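Local structure of Ddb_g0293866 (Dictyostelium discoideum, 5LW6) at residues S64-N69 and G219-P224; S77-S82 and K114-D119; V100-Y105 and I127-N132; I192-N197 and D212-V217. The protein binds ADP-ribose through the macrodomain described here, the C-terminal part of a longer protein that may act as a sensor of DNA damage. All blocks are in the same frame, centred on the assembly; numbering follows the deposited sequence. Where two conformers were deposited one is given.

Contacts 3 and 4 lie on one mixed sheet. Contact 3 pairs outermost strand 125-130 with strand 95-101. Contact 4 pairs the other outermost strand, 189-193, with strand 213-217. Their centres are about 24 Å apart, on opposite sides of the chain centre. Contact 1 joins two loops that follow strands 55-59 and 213-217. It touches contact 3 through S64 OG and E101 OE2, 3.1 Å apart, a probable hydrogen bond. Contact 2 packs the C-terminal end of helix 107-116 and the turn after it on helix 70-87, about 18 Å from contact 3 between centres. In macrodomains, loops after the central strands line the ADP-ribose cleft, and the two loops of contact 1 probably belong to this region.

Contact 1: residues S64-N69 and G219-P224; sequences STFGFN and GVNMNP
A type I beta turn, S64 to G67, meets an Asx turn, in which N221 OD1 accepts from the backbone N of N223. Two hydrogen bonds join the loops. M222 N donates to F66 O at 2.7 Å, in the carbonyl plane. The N223 side chain reaches T65: ND2 meets T65 O at 2.9 Å in a nearly straight bond (N-H...O angle 164°), with the oxygen close to the amide plane. N223 CG, anti to the backbone N (chi1 -179°), directs the amide toward T65. N223 OD1 accepts from N225 N, so both ends of this amide are used.

N221 sits over the F66 ring. Its CB lies over one face, 3.9 Å from the ring centroid, in a CH-pi contact. Its amide is tilted 60° from the ring plane. N221 ND2 turns back to N223 O, so the side chain braces its own loop with both amide atoms. The F68 ring is met at its edge by V220 CG1, 3.8 Å from F68 CE2. The CG of selenomethionine M222 lies 4.0 Å from F68 CD2. The bend at chi2 beyond it sets SE obliquely to the F68 ring, 4.9 Å from the centroid, in a Met-aromatic contact.

N69 closes the first loop as the N-cap of helix 70-87, with OD1 accepting from D72 N. Helix 237-253 covers the apolar side of the pair: F68 touches A237 and L241, V220 touches L240, and M222 touches A237.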
loop_
_atom_site.group_PDB
_atom_site.type_symbol
_atom_site.label_atom_id
_atom_site.label_comp_id
_atom_site.label_asym_id
_atom_site.label_seq_id
_atom_site.Cartn_x
_atom_site.Cartn_y
_atom_site.Cartn_z
ATOM N N SER A 64 11.922 -0.792 -2.399
ATOM C CA SER A 64 12.876 -0.634 -3.560
ATOM C C SER A 64 13.636 0.658 -3.416
ATOM O O SER A 64 14.689 0.709 -2.713
ATOM C CB SER A 64 12.174 -0.825 -4.886
ATOM O OG SER A 64 10.843 -0.374 -4.754
ATOM N N THR A 65 13.064 1.737 -3.932
ATOM C CA THR A 65 13.714 3.031 -3.801
ATOM C C THR A 65 14.078 3.433 -2.376
ATOM O O THR A 65 15.149 3.997 -2.157
ATOM C CB THR A 65 12.782 4.110 -4.440
ATOM O OG1 THR A 65 12.619 3.791 -5.826
ATOM C CG2 THR A 65 13.313 5.480 -4.312
ATOM N N PHE A 66 13.162 3.191 -1.401
ATOM C CA PHE A 66 13.432 3.513 0.029
ATOM C C PHE A 66 14.496 2.688 0.715
ATOM O O PHE A 66 14.968 3.001 1.845
ATOM C CB PHE A 66 12.123 3.477 0.826
ATOM C CG PHE A 66 11.261 4.712 0.616
ATOM C CD1 PHE A 66 11.532 5.620 -0.384
ATOM C CD2 PHE A 66 10.130 4.917 1.389
ATOM C CE1 PHE A 66 10.711 6.732 -0.602
ATOM C CE2 PHE A 66 9.280 6.010 1.165
ATOM C CZ PHE A 66 9.565 6.928 0.158
ATOM N N GLY A 67 14.846 1.583 0.105
ATOM C CA GLY A 67 15.971 0.860 0.577
ATOM C C GLY A 67 15.845 0.151 1.897
ATOM O O GLY A 67 16.854 -0.154 2.527
ATOM N N PHE A 68 14.640 -0.249 2.294
ATOM C CA PHE A 68 14.491 -0.900 3.568
ATOM C C PHE A 68 15.110 -2.276 3.443
ATOM O O PHE A 68 15.018 -2.903 2.402
ATOM C CB PHE A 68 13.032 -1.054 3.951
ATOM C CG PHE A 68 12.797 -1.179 5.411
ATOM C CD1 PHE A 68 12.912 -2.379 6.029
ATOM C CD2 PHE A 68 12.454 -0.067 6.198
ATOM C CE1 PHE A 68 12.711 -2.471 7.399
ATOM C CE2 PHE A 68 12.179 -0.185 7.542
ATOM C CZ PHE A 68 12.317 -1.388 8.155
ATOM N N ASN A 69 15.772 -2.724 4.498
ATOM C CA ASN A 69 16.373 -4.053 4.525
ATOM C C ASN A 69 15.350 -5.122 4.149
ATOM O O ASN A 69 14.276 -5.205 4.732
ATOM C CB ASN A 69 16.952 -4.316 5.907
ATOM C CG ASN A 69 17.472 -5.710 6.063
ATOM O OD1 ASN A 69 16.735 -6.608 6.350
ATOM N ND2 ASN A 69 18.754 -5.892 5.879
ATOM N N GLY A 219 5.688 4.956 4.175
ATOM C CA GLY A 219 6.549 3.957 4.764
ATOM C C GLY A 219 7.883 4.632 5.140
ATOM O O GLY A 219 8.139 5.784 4.800
ATOM N N VAL A 220 8.740 3.846 5.750
ATOM C CA VAL A 220 10.003 4.274 6.269
ATOM C C VAL A 220 11.028 4.304 5.134
ATOM O O VAL A 220 11.198 3.351 4.409
ATOM C CB VAL A 220 10.443 3.319 7.381
ATOM C CG1 VAL A 220 11.853 3.617 7.819
ATOM C CG2 VAL A 220 9.481 3.367 8.544
ATOM N N ASN A 221 11.667 5.459 4.963
ATOM C CA ASN A 221 12.739 5.582 3.988
ATOM C C ASN A 221 14.094 5.448 4.654
ATOM O O ASN A 221 14.391 6.067 5.657
ATOM C CB ASN A 221 12.716 6.972 3.339
ATOM C CG ASN A 221 13.896 7.182 2.438
ATOM O OD1 ASN A 221 14.173 6.332 1.614
ATOM N ND2 ASN A 221 14.608 8.323 2.591
HETATM N N MSE A 222 14.903 4.628 4.045
HETATM C CA MSE A 222 16.253 4.444 4.487
HETATM C C MSE A 222 17.281 5.058 3.555
HETATM O O MSE A 222 18.486 5.020 3.887
HETATM C CB MSE A 222 16.627 2.947 4.560
HETATM C CG MSE A 222 15.680 2.094 5.417
HETATM SE SE MSE A 222 15.569 2.560 7.252
HETATM C CE MSE A 222 17.449 2.094 7.708
ATOM N N ASN A 223 16.861 5.566 2.379
ATOM C CA ASN A 223 17.739 6.028 1.285
ATOM C C ASN A 223 18.099 7.504 1.488
ATOM O O ASN A 223 17.221 8.369 1.322
ATOM C CB ASN A 223 17.008 5.814 -0.055
ATOM C CG ASN A 223 17.826 6.220 -1.242
ATOM O OD1 ASN A 223 18.856 6.897 -1.096
ATOM N ND2 ASN A 223 17.362 5.822 -2.431
ATOM N N PRO A 224 19.383 7.799 1.816
ATOM C CA PRO A 224 19.885 9.169 1.984
ATOM C C PRO A 224 19.448 10.167 0.882
ATOM O O PRO A 224 19.313 11.359 1.166
ATOM C CB PRO A 224 21.408 8.954 1.933
ATOM C CG PRO A 224 21.608 7.558 2.449
ATOM C CD PRO A 224 20.499 6.825 1.777
#

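Contact 2: residues S77-S82 and K114-D119; sequences SANAIS and KKHFND
H116 and F117 reach helix 70-87 from the end of helix 107-116. H116 comes first and points at that helix. Its CB meets A78 CB at 3.5 Å, a close approach that a small alanine allows. The imidazole lies beyond, beside N79. N79 ND2 is 3.6 Å from H116 CD2, and the amide and ring planes stand 82° apart, nearly perpendicular. The ring is held at its other side by ND1, which donates to S112 O one turn back in its own helix. That bond implies that ND1 carries a proton.

F117 is the first residue to leave helical geometry. With CG anti to the carbonyl carbon (chi1 -61°), its ring lies against A78, I81 and S82. CE1 brings the ring edge to A78 O at 3.4 Å, while A78 O also accepts the helical bond from S82 N. S82 CB lies 3.9 Å from F117 CD1. I81 CG2 is 4.4 Å from F117 CZ. W121 packs against F117 edge-to-face.

N118 has positive phi and is the C-prime residue of a Schellman motif. D119 N returns to K114 O at 3.2 Å, and N118 N returns to K115 O. The motif closes helix 107-116, whose last residue is H116.

The contact is mostly van der Waals, with the exposed N79 amide crossing the H116 ring, and H116 ND1 and A78 O are bonded within their own helices.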
loop_
_atom_site.group_PDB
_atom_site.type_symbol
_atom_site.label_atom_id
_atom_site.label_comp_id
_atom_site.label_asym_id
_atom_site.label_seq_id
_atom_site.Cartn_x
_atom_site.Cartn_y
_atom_site.Cartn_z
ATOM N N SER A 77 6.179 -7.610 6.570
ATOM C CA SER A 77 5.145 -7.671 5.599
ATOM C C SER A 77 4.360 -8.986 5.776
ATOM O O SER A 77 3.124 -9.012 5.857
ATOM C CB SER A 77 5.816 -7.709 4.161
ATOM O OG SER A 77 4.820 -7.759 3.217
ATOM N N ALA A 78 5.078 -10.103 5.758
ATOM C CA ALA A 78 4.417 -11.429 5.796
ATOM C C ALA A 78 3.624 -11.586 7.080
ATOM O O ALA A 78 2.501 -12.088 7.089
ATOM C CB ALA A 78 5.410 -12.573 5.711
ATOM N N ASN A 79 4.245 -11.193 8.190
ATOM C CA ASN A 79 3.589 -11.318 9.447
ATOM C C ASN A 79 2.326 -10.411 9.538
ATOM O O ASN A 79 1.294 -10.828 10.068
ATOM C CB ASN A 79 4.586 -11.097 10.615
ATOM C CG ASN A 79 5.410 -12.389 10.955
ATOM O OD1 ASN A 79 6.481 -12.294 11.571
ATOM N ND2 ASN A 79 4.934 -13.579 10.556
ATOM N N ALA A 80 2.393 -9.167 9.056
ATOM C CA ALA A 80 1.301 -8.250 9.130
ATOM C C ALA A 80 0.143 -8.774 8.249
ATOM O O ALA A 80 -1.037 -8.695 8.612
ATOM C CB ALA A 80 1.706 -6.861 8.676
ATOM N N ILE A 81 0.504 -9.324 7.089
ATOM C CA ILE A 81 -0.470 -9.799 6.142
ATOM C C ILE A 81 -1.216 -10.983 6.758
ATOM O O ILE A 81 -2.452 -11.098 6.671
ATOM C CB ILE A 81 0.174 -10.172 4.766
ATOM C CG1 ILE A 81 0.512 -8.858 3.983
ATOM C CG2 ILE A 81 -0.761 -11.032 3.882
ATOM C CD1 ILE A 81 1.541 -9.025 2.873
ATOM N N SER A 82 -0.444 -11.879 7.338
ATOM C CA SER A 82 -1.019 -13.057 7.954
ATOM C C SER A 82 -1.883 -12.688 9.156
ATOM O O SER A 82 -2.954 -13.264 9.354
ATOM C CB SER A 82 0.049 -14.148 8.230
ATOM O OG SER A 82 -0.613 -15.266 8.759
ATOM N N LYS A 114 6.327 -18.046 2.232
ATOM C CA LYS A 114 5.748 -19.342 2.538
ATOM C C LYS A 114 6.076 -19.810 3.938
ATOM O O LYS A 114 5.203 -20.331 4.644
ATOM C CB LYS A 114 6.281 -20.420 1.604
ATOM C CG LYS A 114 5.679 -20.469 0.244
ATOM C CD LYS A 114 6.251 -21.668 -0.560
ATOM C CE LYS A 114 5.705 -21.718 -2.000
ATOM N NZ LYS A 114 6.232 -22.911 -2.705
ATOM N N LYS A 115 7.281 -19.523 4.381
ATOM C CA LYS A 115 7.738 -19.923 5.685
ATOM C C LYS A 115 6.967 -19.181 6.775
ATOM O O LYS A 115 6.492 -19.795 7.729
ATOM C CB LYS A 115 9.239 -19.672 5.781
ATOM C CG LYS A 115 9.857 -19.876 7.133
ATOM C CD LYS A 115 11.287 -19.271 7.228
ATOM C CE LYS A 115 12.023 -19.813 8.481
ATOM N NZ LYS A 115 13.337 -19.197 8.918
ATOM N N HIS A 116 6.759 -17.883 6.595
ATOM C CA HIS A 116 5.956 -17.110 7.546
ATOM C C HIS A 116 4.500 -17.461 7.578
ATOM O O HIS A 116 3.838 -17.179 8.526
ATOM C CB HIS A 116 6.146 -15.587 7.269
ATOM C CG HIS A 116 7.488 -15.110 7.679
ATOM N ND1 HIS A 116 8.570 -15.019 6.822
ATOM C CD2 HIS A 116 7.950 -14.762 8.902
ATOM C CE1 HIS A 116 9.641 -14.648 7.506
ATOM N NE2 HIS A 116 9.289 -14.509 8.761
ATOM N N PHE A 117 3.966 -18.092 6.518
ATOM C CA PHE A 117 2.625 -18.492 6.462
ATOM C C PHE A 117 2.448 -19.946 6.879
ATOM O O PHE A 117 1.360 -20.479 6.748
ATOM C CB PHE A 117 2.058 -18.364 5.032
ATOM C CG PHE A 117 2.063 -16.976 4.470
ATOM C CD1 PHE A 117 1.945 -15.865 5.335
ATOM C CD2 PHE A 117 2.119 -16.780 3.090
ATOM C CE1 PHE A 117 1.942 -14.601 4.814
ATOM C CE2 PHE A 117 2.105 -15.506 2.549
ATOM C CZ PHE A 117 2.006 -14.400 3.440
ATOM N N ASN A 118 3.510 -20.585 7.351
ATOM C CA ASN A 118 3.430 -21.921 7.883
ATOM C C ASN A 118 2.917 -22.919 6.880
ATOM O O ASN A 118 2.131 -23.824 7.213
ATOM C CB ASN A 118 2.588 -21.926 9.171
ATOM C CG ASN A 118 3.117 -20.946 10.201
ATOM O OD1 ASN A 118 2.452 -19.987 10.600
ATOM N ND2 ASN A 118 4.356 -21.167 10.607
ATOM N N ASP A 119 3.337 -22.719 5.625
ATOM C CA ASP A 119 2.871 -23.510 4.460
ATOM C C ASP A 119 1.373 -23.504 4.207
ATOM O O ASP A 119 0.844 -24.450 3.608
ATOM C CB ASP A 119 3.436 -24.983 4.477
ATOM C CG ASP A 119 4.904 -25.055 4.055
ATOM O OD1 ASP A 119 5.246 -24.488 2.996
ATOM O OD2 ASP A 119 5.754 -25.624 4.814
#

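Contact 3: residues V100-Y105 and I127-N132; sequences VEKSIY and IIKIEN
K102 and E131 form a salt bridge. K102 NZ lies 2.8 Å from E131 OE2, on its syn side and 18° out of the carboxylate plane. A weak bond runs from K102 NZ to E131 OE1 at 3.0 Å. The two side chains run alongside and point the same way. The bend in the E131 chain at chi2 (76°) swings the carboxylate over to the lysine. Nearer the backbone, a water accepts from S103 N and donates to E131 O.

The backbones are bonded in a parallel ladder. V100 N donates to I128 O at 2.9 Å, and I130 N donates to V100 O at 2.9 Å. K102 N ends the ladder with a bond to I130 O at 2.8 Å; its N-H...O angle of 132° is more bent. V100 pairs with K129, and E101 with I130. Strands 95-101 and 125-130 are the two arms of a beta-alpha-beta unit, with helix 107-116 crossing between them. E101 O takes two bonds, from I104 N and Y105 N, as the chain turns toward that helix.

Y105 packs across the outermost strand. K129 CB lies over one face of its ring, and K129 CD is 4.0 Å from Y105 CG. I127 CG2 comes in at the edge, 3.6 Å from Y105 CE2. The same methyl meets V100 CG2 at 3.6 Å. Helix 107-116 covers this group, with L109 on V100, I110 on Y105 and I127, and F113 on I127.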
loop_
_atom_site.group_PDB
_atom_site.type_symbol
_atom_site.label_atom_id
_atom_site.label_comp_id
_atom_site.label_asym_id
_atom_site.label_seq_id
_atom_site.Cartn_x
_atom_site.Cartn_y
_atom_site.Cartn_z
ATOM N N VAL A 100 5.458 -6.431 -6.374
ATOM C CA VAL A 100 6.876 -6.525 -6.099
ATOM C C VAL A 100 7.693 -6.236 -7.377
ATOM O O VAL A 100 7.456 -6.834 -8.438
ATOM C CB VAL A 100 7.244 -7.931 -5.503
ATOM C CG1 VAL A 100 8.733 -8.079 -5.329
ATOM C CG2 VAL A 100 6.455 -8.244 -4.234
ATOM N N GLU A 101 8.664 -5.327 -7.292
ATOM C CA GLU A 101 9.452 -5.011 -8.468
ATOM C C GLU A 101 10.339 -6.206 -8.837
ATOM O O GLU A 101 10.769 -7.002 -7.983
ATOM C CB GLU A 101 10.214 -3.713 -8.265
ATOM C CG GLU A 101 9.276 -2.496 -8.190
ATOM C CD GLU A 101 9.999 -1.181 -7.895
ATOM O OE1 GLU A 101 11.245 -1.136 -8.072
ATOM O OE2 GLU A 101 9.330 -0.221 -7.408
ATOM N N LYS A 102 10.520 -6.384 -10.134
ATOM C CA LYS A 102 11.249 -7.574 -10.672
ATOM C C LYS A 102 12.565 -7.765 -9.976
ATOM O O LYS A 102 13.029 -8.903 -9.754
ATOM C CB LYS A 102 11.546 -7.327 -12.147
ATOM C CG LYS A 102 12.152 -8.521 -12.871
ATOM C CD LYS A 102 12.392 -8.233 -14.374
ATOM C CE LYS A 102 13.398 -7.100 -14.597
ATOM N NZ LYS A 102 13.522 -6.672 -16.029
ATOM N N SER A 103 13.233 -6.676 -9.745
ATOM C CA SER A 103 14.565 -6.768 -9.137
ATOM C C SER A 103 14.561 -7.409 -7.765
ATOM O O SER A 103 15.550 -7.999 -7.343
ATOM C CB SER A 103 15.246 -5.426 -9.136
ATOM O OG SER A 103 14.793 -4.487 -8.202
ATOM N N ILE A 104 13.460 -7.259 -7.025
ATOM C CA ILE A 104 13.342 -7.764 -5.649
ATOM C C ILE A 104 12.696 -9.167 -5.643
ATOM O O ILE A 104 12.940 -9.942 -4.732
ATOM C CB ILE A 104 12.467 -6.820 -4.820
ATOM C CG1 ILE A 104 12.929 -5.352 -4.900
ATOM C CG2 ILE A 104 12.217 -7.320 -3.373
ATOM C CD1 ILE A 104 14.072 -4.977 -4.042
ATOM N N TYR A 105 11.854 -9.453 -6.643
ATOM C CA TYR A 105 11.148 -10.728 -6.781
ATOM C C TYR A 105 12.114 -11.863 -7.018
ATOM O O TYR A 105 13.006 -11.727 -7.835
ATOM C CB TYR A 105 10.162 -10.623 -7.926
ATOM C CG TYR A 105 9.193 -11.799 -7.994
ATOM C CD1 TYR A 105 9.602 -13.056 -8.521
ATOM C CD2 TYR A 105 7.886 -11.658 -7.526
ATOM C CE1 TYR A 105 8.711 -14.122 -8.607
ATOM C CE2 TYR A 105 6.987 -12.707 -7.652
ATOM C CZ TYR A 105 7.422 -13.940 -8.170
ATOM O OH TYR A 105 6.522 -14.965 -8.233
ATOM N N ILE A 127 1.130 -12.330 -4.858
ATOM C CA ILE A 127 2.258 -11.420 -5.185
ATOM C C ILE A 127 2.327 -11.298 -6.649
ATOM O O ILE A 127 2.344 -12.313 -7.356
ATOM C CB ILE A 127 3.581 -11.969 -4.607
ATOM C CG1 ILE A 127 3.562 -11.860 -3.085
ATOM C CG2 ILE A 127 4.762 -11.243 -5.191
ATOM C CD1 ILE A 127 4.761 -12.394 -2.354
ATOM N N ILE A 128 2.402 -10.087 -7.157
ATOM C CA ILE A 128 2.392 -9.784 -8.585
ATOM C C ILE A 128 3.703 -9.084 -8.883
ATOM O O ILE A 128 4.026 -8.084 -8.217
ATOM C CB ILE A 128 1.302 -8.746 -8.918
ATOM C CG1 ILE A 128 -0.051 -9.259 -8.444
ATOM C CG2 ILE A 128 1.287 -8.333 -10.396
ATOM C CD1 ILE A 128 -0.408 -10.618 -8.968
ATOM N N LYS A 129 4.453 -9.610 -9.844
ATOM C CA LYS A 129 5.734 -9.034 -10.254
ATOM C C LYS A 129 5.478 -7.903 -11.219
ATOM O O LYS A 129 4.688 -8.096 -12.150
ATOM C CB LYS A 129 6.565 -10.137 -10.937
ATOM C CG LYS A 129 7.968 -9.686 -11.352
ATOM C CD LYS A 129 8.835 -10.821 -11.892
ATOM C CE LYS A 129 8.358 -11.349 -13.225
ATOM N NZ LYS A 129 9.234 -12.494 -13.612
ATOM N N ILE A 130 6.038 -6.722 -10.979
ATOM C CA ILE A 130 5.945 -5.615 -11.902
ATOM C C ILE A 130 7.358 -5.203 -12.302
ATOM O O ILE A 130 8.309 -5.410 -11.535
ATOM C CB ILE A 130 5.109 -4.442 -11.296
ATOM C CG1 ILE A 130 5.754 -3.877 -10.008
ATOM C CG2 ILE A 130 3.675 -4.939 -11.039
ATOM C CD1 ILE A 130 5.314 -2.483 -9.621
ATOM N N GLU A 131 7.526 -4.620 -13.487
ATOM C CA GLU A 131 8.856 -4.315 -13.945
ATOM C C GLU A 131 9.539 -3.247 -13.101
ATOM O O GLU A 131 10.698 -3.408 -12.734
ATOM C CB GLU A 131 8.796 -3.907 -15.418
ATOM C CG GLU A 131 10.104 -3.386 -15.967
ATOM C CD GLU A 131 11.106 -4.496 -16.235
ATOM O OE1 GLU A 131 10.671 -5.675 -16.374
ATOM O OE2 GLU A 131 12.317 -4.162 -16.334
ATOM N N ASN A 132 8.822 -2.169 -12.811
ATOM C CA ASN A 132 9.340 -1.025 -11.995
ATOM C C ASN A 132 8.201 -0.235 -11.459
ATOM O O ASN A 132 7.055 -0.532 -11.794
ATOM C CB ASN A 132 10.251 -0.097 -12.772
ATOM C CG ASN A 132 9.595 0.514 -13.977
ATOM O OD1 ASN A 132 8.701 1.340 -13.866
ATOM N ND2 ASN A 132 9.995 0.040 -15.157
HETATM O O HOH W 1 12.769 -4.070 -11.109
#

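Contact 4: residues I192-N197 and D212-V217; sequences ISLQNN and DIVILV
I192 and V214 form an antiparallel hydrogen-bonded pair. I192 N donates to V214 O at 2.8 Å, and V214 N donates to I192 O at 3.0 Å. S193 and I213 follow as a non-hydrogen-bonded pair. Past it, L194 N donates to D212 O at 2.7 Å, so bonding goes one residue beyond the end of strand 189-193.

Side chains fill in around this ladder. I192 CD1 meets L216 CG at 3.9 Å, crossing at a slant. L194 straddles a valine methyl: both CD1 and CD2 lie 4.0 Å from V214 CG2. At the outer end, the Q195 amide lies flat against the D212 carboxylate. The planes are only 5° apart, and Q195 OE1 is 3.5 Å from D212 CG. This is a stack of flat polar groups without a hydrogen bond between them. Q195 reaches it with a chain extended beyond CG.

The turn after the strand positions Q195. S193 OG, anti to its own backbone nitrogen (chi1 171°), accepts from Q195 N at 2.9 Å and from N196 N, an ST turn and an ST motif on one hydroxyl. Further out, helix 169-179 covers one face of the pair: F172 touches I192 and V214, and V175 and T176 touch I192. On its other edge, strand 213-217 bonds to strand 145-149, for example I213 with F146.

Strand 189-193 is thus the antiparallel outermost strand of an otherwise parallel sheet with helices against it, consistent with the alpha/beta/alpha fold of macrodomains.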
loop_
_atom_site.group_PDB
_atom_site.type_symbol
_atom_site.label_atom_id
_atom_site.label_comp_id
_atom_site.label_asym_id
_atom_site.label_seq_id
_atom_site.Cartn_x
_atom_site.Cartn_y
_atom_site.Cartn_z
ATOM N N ILE A 192 -7.655 8.697 -0.532
ATOM C CA ILE A 192 -8.344 9.703 -1.280
ATOM C C ILE A 192 -9.299 8.985 -2.213
ATOM O O ILE A 192 -8.875 8.245 -3.057
ATOM C CB ILE A 192 -7.354 10.547 -2.099
ATOM C CG1 ILE A 192 -6.416 11.319 -1.162
ATOM C CG2 ILE A 192 -8.014 11.571 -3.035
ATOM C CD1 ILE A 192 -5.024 10.974 -1.438
ATOM N N SER A 193 -10.583 9.216 -2.072
ATOM C CA SER A 193 -11.567 8.616 -2.940
ATOM C C SER A 193 -11.564 9.275 -4.333
ATOM O O SER A 193 -11.537 10.492 -4.447
ATOM C CB SER A 193 -12.954 8.730 -2.337
ATOM O OG SER A 193 -13.965 8.336 -3.270
ATOM N N LEU A 194 -11.497 8.484 -5.388
ATOM C CA LEU A 194 -11.719 8.947 -6.751
ATOM C C LEU A 194 -13.229 9.116 -7.033
ATOM O O LEU A 194 -13.614 9.746 -7.986
ATOM C CB LEU A 194 -11.110 8.003 -7.775
ATOM C CG LEU A 194 -9.673 7.597 -7.532
ATOM C CD1 LEU A 194 -9.086 6.783 -8.647
ATOM C CD2 LEU A 194 -8.829 8.817 -7.281
ATOM N N GLN A 195 -14.068 8.548 -6.194
ATOM C CA GLN A 195 -15.550 8.631 -6.371
ATOM C C GLN A 195 -16.222 9.851 -5.876
ATOM O O GLN A 195 -17.005 10.452 -6.593
ATOM C CB GLN A 195 -16.235 7.482 -5.678
ATOM C CG GLN A 195 -15.902 6.184 -6.299
ATOM C CD GLN A 195 -16.724 5.062 -5.696
ATOM O OE1 GLN A 195 -16.515 4.663 -4.534
ATOM N NE2 GLN A 195 -17.648 4.531 -6.486
ATOM N N ASN A 196 -15.988 10.196 -4.624
ATOM C CA ASN A 196 -16.802 11.214 -3.969
ATOM C C ASN A 196 -16.135 12.458 -4.326
ATOM O O ASN A 196 -16.227 13.389 -3.606
ATOM C CB ASN A 196 -16.761 11.065 -2.460
ATOM C CG ASN A 196 -16.914 9.620 -2.017
ATOM O OD1 ASN A 196 -17.657 8.839 -2.620
ATOM N ND2 ASN A 196 -16.227 9.263 -0.948
ATOM N N ASN A 197 -15.375 12.434 -5.410
ATOM C CA ASN A 197 -14.309 13.413 -5.575
ATOM C C ASN A 197 -14.378 14.199 -6.841
ATOM O O ASN A 197 -13.343 14.775 -7.288
ATOM N N ASP A 212 -11.469 2.772 -6.880
ATOM C CA ASP A 212 -12.264 3.772 -6.156
ATOM C C ASP A 212 -11.512 4.678 -5.232
ATOM O O ASP A 212 -11.964 5.811 -4.976
ATOM C CB ASP A 212 -13.356 3.098 -5.349
ATOM C CG ASP A 212 -14.382 2.401 -6.243
ATOM O OD1 ASP A 212 -14.554 2.814 -7.414
ATOM O OD2 ASP A 212 -14.971 1.391 -5.777
ATOM N N ILE A 213 -10.404 4.171 -4.664
ATOM C CA ILE A 213 -9.650 4.862 -3.647
ATOM C C ILE A 213 -8.171 4.667 -3.921
ATOM O O ILE A 213 -7.730 3.565 -4.142
ATOM C CB ILE A 213 -9.981 4.326 -2.199
ATOM C CG1 ILE A 213 -11.446 4.502 -1.834
ATOM C CG2 ILE A 213 -9.021 4.951 -1.153
ATOM C CD1 ILE A 213 -11.895 3.454 -0.858
ATOM N N VAL A 214 -7.411 5.747 -3.919
ATOM C CA VAL A 214 -5.930 5.757 -3.963
ATOM C C VAL A 214 -5.404 6.098 -2.552
ATOM O O VAL A 214 -5.870 7.029 -1.940
ATOM C CB VAL A 214 -5.371 6.777 -5.028
ATOM C CG1 VAL A 214 -3.860 6.898 -4.878
ATOM C CG2 VAL A 214 -5.780 6.339 -6.425
ATOM N N ILE A 215 -4.525 5.301 -2.047
ATOM C CA ILE A 215 -4.043 5.461 -0.691
ATOM C C ILE A 215 -2.546 5.775 -0.767
ATOM O O ILE A 215 -1.729 5.034 -1.338
ATOM C CB ILE A 215 -4.237 4.150 0.121
ATOM C CG1 ILE A 215 -5.685 3.693 0.145
ATOM C CG2 ILE A 215 -3.610 4.286 1.512
ATOM C CD1 ILE A 215 -5.894 2.294 0.725
ATOM N N LEU A 216 -2.161 6.909 -0.187
ATOM C CA LEU A 216 -0.791 7.288 -0.169
ATOM C C LEU A 216 -0.213 6.726 1.130
ATOM O O LEU A 216 -0.741 6.970 2.180
ATOM C CB LEU A 216 -0.744 8.835 -0.109
ATOM C CG LEU A 216 -1.394 9.561 -1.291
ATOM C CD1 LEU A 216 -1.074 11.034 -1.186
ATOM C CD2 LEU A 216 -0.865 9.149 -2.627
ATOM N N VAL A 217 0.888 5.997 1.025
ATOM C CA VAL A 217 1.409 5.189 2.127
ATOM C C VAL A 217 2.762 5.781 2.508
ATOM O O VAL A 217 3.641 5.816 1.687
ATOM C CB VAL A 217 1.634 3.741 1.595
ATOM C CG1 VAL A 217 2.318 2.907 2.640
ATOM C CG2 VAL A 217 0.302 3.118 1.183
#